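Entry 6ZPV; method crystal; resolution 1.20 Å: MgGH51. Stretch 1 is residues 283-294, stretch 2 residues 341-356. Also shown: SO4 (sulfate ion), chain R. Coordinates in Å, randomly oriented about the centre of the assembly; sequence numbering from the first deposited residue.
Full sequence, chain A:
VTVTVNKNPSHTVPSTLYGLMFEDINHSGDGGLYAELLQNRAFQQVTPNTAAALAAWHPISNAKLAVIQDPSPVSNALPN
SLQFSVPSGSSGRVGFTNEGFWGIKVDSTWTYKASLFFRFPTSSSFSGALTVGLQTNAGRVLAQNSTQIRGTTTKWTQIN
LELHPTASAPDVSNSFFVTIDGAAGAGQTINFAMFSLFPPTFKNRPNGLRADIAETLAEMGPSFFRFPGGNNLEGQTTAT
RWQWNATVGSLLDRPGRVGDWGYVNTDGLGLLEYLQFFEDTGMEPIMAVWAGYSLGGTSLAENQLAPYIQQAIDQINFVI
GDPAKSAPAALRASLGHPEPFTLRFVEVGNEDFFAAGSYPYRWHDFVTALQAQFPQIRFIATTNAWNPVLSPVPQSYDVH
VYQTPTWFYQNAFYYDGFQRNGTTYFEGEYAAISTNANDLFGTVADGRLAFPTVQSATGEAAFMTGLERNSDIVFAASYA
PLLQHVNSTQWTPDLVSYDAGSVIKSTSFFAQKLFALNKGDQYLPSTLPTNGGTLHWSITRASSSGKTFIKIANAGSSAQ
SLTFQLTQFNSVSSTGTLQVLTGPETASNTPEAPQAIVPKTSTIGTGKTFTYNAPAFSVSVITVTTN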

# COMPACT_ATOMS: atom_id res chain seq x y z
N MET A 283 -0.67 -12.41 -5.48
CA MET A 283 -0.70 -11.24 -6.36
C MET A 283 0.50 -11.25 -7.31
O MET A 283 1.54 -11.78 -6.93
CB MET A 283 -0.65 -9.94 -5.56
CG MET A 283 -1.90 -9.67 -4.74
SD MET A 283 -1.93 -8.05 -3.96
CE MET A 283 -1.96 -8.53 -2.23
N GLU A 284 0.35 -10.63 -8.46
CA GLU A 284 1.50 -10.35 -9.31
C GLU A 284 1.78 -8.86 -9.34
O GLU A 284 0.88 -8.01 -9.16
CB GLU A 284 1.30 -10.86 -10.72
CG GLU A 284 0.25 -10.14 -11.55
CD GLU A 284 0.13 -10.78 -12.93
OE1 GLU A 284 -0.89 -11.46 -13.18
OE2 GLU A 284 1.08 -10.62 -13.73
N PRO A 285 3.05 -8.46 -9.53
CA PRO A 285 3.38 -7.03 -9.55
C PRO A 285 3.01 -6.35 -10.84
O PRO A 285 3.15 -6.88 -11.92
CB PRO A 285 4.92 -7.03 -9.37
CG PRO A 285 5.33 -8.36 -9.93
CD PRO A 285 4.24 -9.33 -9.56
N ILE A 286 2.68 -5.04 -10.68
CA ILE A 286 2.82 -4.06 -11.76
C ILE A 286 3.88 -3.11 -11.24
O ILE A 286 3.59 -2.26 -10.40
CB ILE A 286 1.50 -3.41 -12.16
CG1 ILE A 286 0.50 -4.44 -12.66
CG2 ILE A 286 1.79 -2.32 -13.20
CD1 ILE A 286 -0.86 -3.91 -13.05
N MET A 287 5.14 -3.32 -11.64
CA MET A 287 6.27 -2.64 -11.02
C MET A 287 6.67 -1.42 -11.83
O MET A 287 6.93 -1.52 -13.03
CB MET A 287 7.44 -3.59 -10.90
CG MET A 287 8.62 -2.97 -10.18
SD MET A 287 10.02 -4.06 -9.89
CE MET A 287 10.63 -4.22 -11.56
N ALA A 288 6.74 -0.28 -11.17
CA ALA A 288 7.20 0.96 -11.81
C ALA A 288 8.74 1.07 -11.72
O ALA A 288 9.37 0.61 -10.77
CB ALA A 288 6.56 2.17 -11.20
N VAL A 289 9.27 1.69 -12.79
CA VAL A 289 10.67 2.13 -12.83
C VAL A 289 10.71 3.64 -12.99
O VAL A 289 9.92 4.23 -13.72
CB VAL A 289 11.49 1.43 -13.93
CG1 VAL A 289 11.60 -0.05 -13.64
CG2 VAL A 289 10.96 1.66 -15.35
N TRP A 290 11.68 4.25 -12.32
CA TRP A 290 11.94 5.69 -12.47
C TRP A 290 12.39 5.97 -13.90
O TRP A 290 13.17 5.18 -14.48
CB TRP A 290 13.00 6.09 -11.43
CG TRP A 290 13.11 7.59 -11.31
CD1 TRP A 290 12.30 8.38 -10.53
CD2 TRP A 290 14.04 8.48 -11.93
NE1 TRP A 290 12.63 9.69 -10.64
CE2 TRP A 290 13.71 9.78 -11.49
CE3 TRP A 290 15.18 8.31 -12.73
CZ2 TRP A 290 14.46 10.92 -11.85
CZ3 TRP A 290 15.93 9.40 -13.09
CH2 TRP A 290 15.58 10.71 -12.64
N ALA A 291 11.92 7.08 -14.47
CA ALA A 291 12.03 7.29 -15.93
C ALA A 291 12.63 8.64 -16.29
O ALA A 291 12.41 9.10 -17.41
CB ALA A 291 10.69 7.07 -16.59
N GLY A 292 13.43 9.23 -15.44
CA GLY A 292 14.15 10.47 -15.80
C GLY A 292 13.44 11.75 -15.48
O GLY A 292 13.85 12.81 -15.96
N TYR A 293 12.37 11.72 -14.69
CA TYR A 293 11.61 12.91 -14.24
C TYR A 293 11.38 12.87 -12.75
O TYR A 293 11.09 11.80 -12.20
CB TYR A 293 10.28 13.02 -15.02
CG TYR A 293 9.47 14.23 -14.64
CD1 TYR A 293 9.84 15.48 -15.06
CD2 TYR A 293 8.33 14.13 -13.88
CE1 TYR A 293 9.11 16.60 -14.69
CE2 TYR A 293 7.58 15.23 -13.53
CZ TYR A 293 7.97 16.49 -13.91
OH TYR A 293 7.26 17.61 -13.62
N SER A 294 11.47 14.03 -12.12
CA SER A 294 11.11 14.19 -10.71
C SER A 294 10.20 15.38 -10.52
O SER A 294 10.03 16.20 -11.44
CB SER A 294 12.39 14.25 -9.84
OG SER A 294 13.22 15.31 -10.22
S SO4 R . -4.56 -12.82 -17.98
O1 SO4 R . -4.27 -12.04 -16.76
O2 SO4 R . -3.56 -13.79 -18.33
O3 SO4 R . -4.67 -11.83 -19.11
O4 SO4 R . -5.90 -13.36 -17.78
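Stretch 2, residues 341-356: FTLRFVEVGNEDFFAA

Stretch 2 lies alongside stretch 1 as a neighbouring parallel β-strand, with a salt bridge near the start of the pairing and a tyrosine–alanine contact beyond its end. Strand 345-348 runs beside strand 284-289 with 29° between their N-to-C directions, a signed crossing angle of -29° and a closest axial approach of 4.4 Å. The register follows from CA–CA distances: M287 to V346 4.9 Å, A288 to E347 4.4 Å, V289 to V348 5.5 Å. Hydrogen bonds confirm it, alternating in direction as parallel pairing requires: M287 N to F345 O (3.2 Å), E347 N to M287 O (2.9 Å), V289 N to E347 O (2.9 Å) and G349 N to V289 O (2.9 Å).

Side chains of M287, V289, V346 and V348 share one sheet face, where V289 CG2 lies 4.0 Å from V346 CG1; A288 and E347 occupy the other. Before the strand, R344 NE and NH1 each donate to E284, reaching OE2 and OE1 respectively at 2.9 Å. Water 1 accepts from R344 N (2.8 Å) and donates to P285 O (2.7 Å), bridging the backbones. Farther along, past the glycine G349, A355 CB sits 3.4 Å from the Y293 ring centroid, 13° off the normal, a CH-pi contact over the face.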

# COMPACT_ATOMS: atom_id res chain seq x y z
N PHE A 341 10.87 -14.30 -9.33
CA PHE A 341 9.46 -13.93 -9.04
C PHE A 341 8.70 -13.72 -10.35
O PHE A 341 9.34 -13.49 -11.37
CB PHE A 341 9.43 -12.66 -8.18
CG PHE A 341 9.91 -12.83 -6.75
CD1 PHE A 341 9.04 -13.23 -5.75
CD2 PHE A 341 11.23 -12.55 -6.43
CE1 PHE A 341 9.47 -13.33 -4.44
CE2 PHE A 341 11.65 -12.63 -5.11
CZ PHE A 341 10.76 -13.03 -4.14
N THR A 342 7.39 -13.73 -10.28
CA THR A 342 6.54 -13.38 -11.41
C THR A 342 6.73 -11.87 -11.73
O THR A 342 6.67 -11.05 -10.78
CB THR A 342 5.04 -13.61 -11.07
OG1 THR A 342 4.89 -14.99 -10.79
CG2 THR A 342 4.13 -13.15 -12.18
N LEU A 343 6.86 -11.53 -13.01
CA LEU A 343 6.81 -10.09 -13.42
C LEU A 343 6.41 -10.04 -14.89
O LEU A 343 7.19 -10.40 -15.76
CB LEU A 343 8.14 -9.39 -13.21
CG LEU A 343 8.19 -7.95 -13.64
CD1 LEU A 343 7.31 -7.05 -12.80
CD2 LEU A 343 9.63 -7.43 -13.64
N ARG A 344 5.19 -9.58 -15.17
CA ARG A 344 4.67 -9.48 -16.53
C ARG A 344 4.52 -8.05 -17.00
O ARG A 344 4.35 -7.85 -18.21
CB ARG A 344 3.31 -10.20 -16.65
CG ARG A 344 3.37 -11.67 -16.30
CD ARG A 344 2.17 -12.42 -16.80
NE ARG A 344 0.94 -12.02 -16.21
CZ ARG A 344 -0.30 -12.20 -16.68
NH1 ARG A 344 -1.35 -11.84 -15.97
NH2 ARG A 344 -0.50 -12.75 -17.85
N PHE A 345 4.50 -7.08 -16.08
CA PHE A 345 4.10 -5.69 -16.38
C PHE A 345 5.09 -4.73 -15.66
O PHE A 345 5.27 -4.86 -14.46
CB PHE A 345 2.70 -5.42 -15.82
CG PHE A 345 1.60 -6.31 -16.35
CD1 PHE A 345 1.17 -6.20 -17.65
CD2 PHE A 345 1.10 -7.31 -15.56
CE1 PHE A 345 0.18 -7.03 -18.12
CE2 PHE A 345 0.15 -8.19 -16.08
CZ PHE A 345 -0.33 -8.04 -17.34
N VAL A 346 5.60 -3.78 -16.42
CA VAL A 346 6.46 -2.72 -15.89
C VAL A 346 5.91 -1.38 -16.35
O VAL A 346 5.62 -1.22 -17.57
CB VAL A 346 7.95 -2.89 -16.25
CG1 VAL A 346 8.74 -1.62 -16.00
CG2 VAL A 346 8.51 -4.10 -15.54
N GLU A 347 5.76 -0.45 -15.41
CA GLU A 347 5.26 0.89 -15.74
C GLU A 347 6.44 1.87 -15.82
O GLU A 347 7.31 1.88 -14.93
CB GLU A 347 4.22 1.32 -14.68
CG GLU A 347 3.54 2.64 -14.99
CD GLU A 347 2.24 2.85 -14.27
OE1 GLU A 347 1.83 1.98 -13.49
OE2 GLU A 347 1.61 3.96 -14.51
N VAL A 348 6.47 2.68 -16.88
CA VAL A 348 7.64 3.53 -17.16
C VAL A 348 7.33 4.92 -16.60
O VAL A 348 6.65 5.75 -17.27
CB VAL A 348 7.96 3.50 -18.66
CG1 VAL A 348 9.14 4.42 -18.98
CG2 VAL A 348 8.22 2.07 -19.10
N GLY A 349 7.81 5.20 -15.39
CA GLY A 349 7.55 6.49 -14.76
C GLY A 349 6.23 6.51 -13.99
O GLY A 349 5.63 5.46 -13.72
N ASN A 350 5.84 7.73 -13.62
CA ASN A 350 4.52 7.96 -12.99
C ASN A 350 4.02 9.30 -13.51
O ASN A 350 4.71 10.33 -13.43
CB ASN A 350 4.61 8.04 -11.47
CG ASN A 350 3.25 8.28 -10.85
OD1 ASN A 350 2.37 7.42 -11.00
ND2 ASN A 350 3.04 9.43 -10.20
N GLU A 351 2.78 9.28 -14.05
CA GLU A 351 2.10 10.55 -14.41
C GLU A 351 3.03 11.43 -15.25
O GLU A 351 3.12 12.65 -15.04
CB GLU A 351 1.54 11.28 -13.20
CG GLU A 351 0.42 10.49 -12.50
CD GLU A 351 -0.49 11.30 -11.62
OE1 GLU A 351 -0.04 12.38 -11.11
OE2 GLU A 351 -1.66 10.86 -11.42
N ASP A 352 3.56 10.85 -16.34
CA ASP A 352 4.45 11.63 -17.23
C ASP A 352 3.65 12.56 -18.15
O ASP A 352 4.26 13.33 -18.87
CB ASP A 352 5.41 10.73 -17.98
CG ASP A 352 6.42 10.14 -17.01
OD1 ASP A 352 7.43 10.84 -16.70
OD2 ASP A 352 6.20 9.02 -16.51
N PHE A 353 2.29 12.53 -18.06
CA PHE A 353 1.52 13.61 -18.68
C PHE A 353 1.91 14.96 -18.16
O PHE A 353 1.67 15.98 -18.82
CB PHE A 353 0.01 13.35 -18.58
CG PHE A 353 -0.53 13.16 -17.20
CD1 PHE A 353 -0.78 14.25 -16.38
CD2 PHE A 353 -0.79 11.89 -16.71
CE1 PHE A 353 -1.30 14.10 -15.11
CE2 PHE A 353 -1.33 11.72 -15.43
CZ PHE A 353 -1.57 12.82 -14.63
N PHE A 354 2.49 15.05 -16.95
CA PHE A 354 2.97 16.35 -16.43
C PHE A 354 4.32 16.77 -17.03
O PHE A 354 4.73 17.93 -16.86
CB PHE A 354 3.12 16.29 -14.91
CG PHE A 354 1.82 16.40 -14.14
CD1 PHE A 354 0.91 17.41 -14.39
CD2 PHE A 354 1.54 15.50 -13.13
CE1 PHE A 354 -0.24 17.51 -13.63
CE2 PHE A 354 0.38 15.65 -12.37
CZ PHE A 354 -0.52 16.63 -12.62
N ALA A 355 5.00 15.84 -17.73
CA ALA A 355 6.33 16.07 -18.34
C ALA A 355 6.34 15.50 -19.75
O ALA A 355 7.23 14.75 -20.14
CB ALA A 355 7.39 15.43 -17.44
N ALA A 356 5.29 15.84 -20.50
CA ALA A 356 5.10 15.24 -21.83
C ALA A 356 6.03 15.77 -22.89
O ALA A 356 6.13 15.17 -23.97
CB ALA A 356 3.65 15.35 -22.21
O HOH W 1 3.40 -9.36 -13.05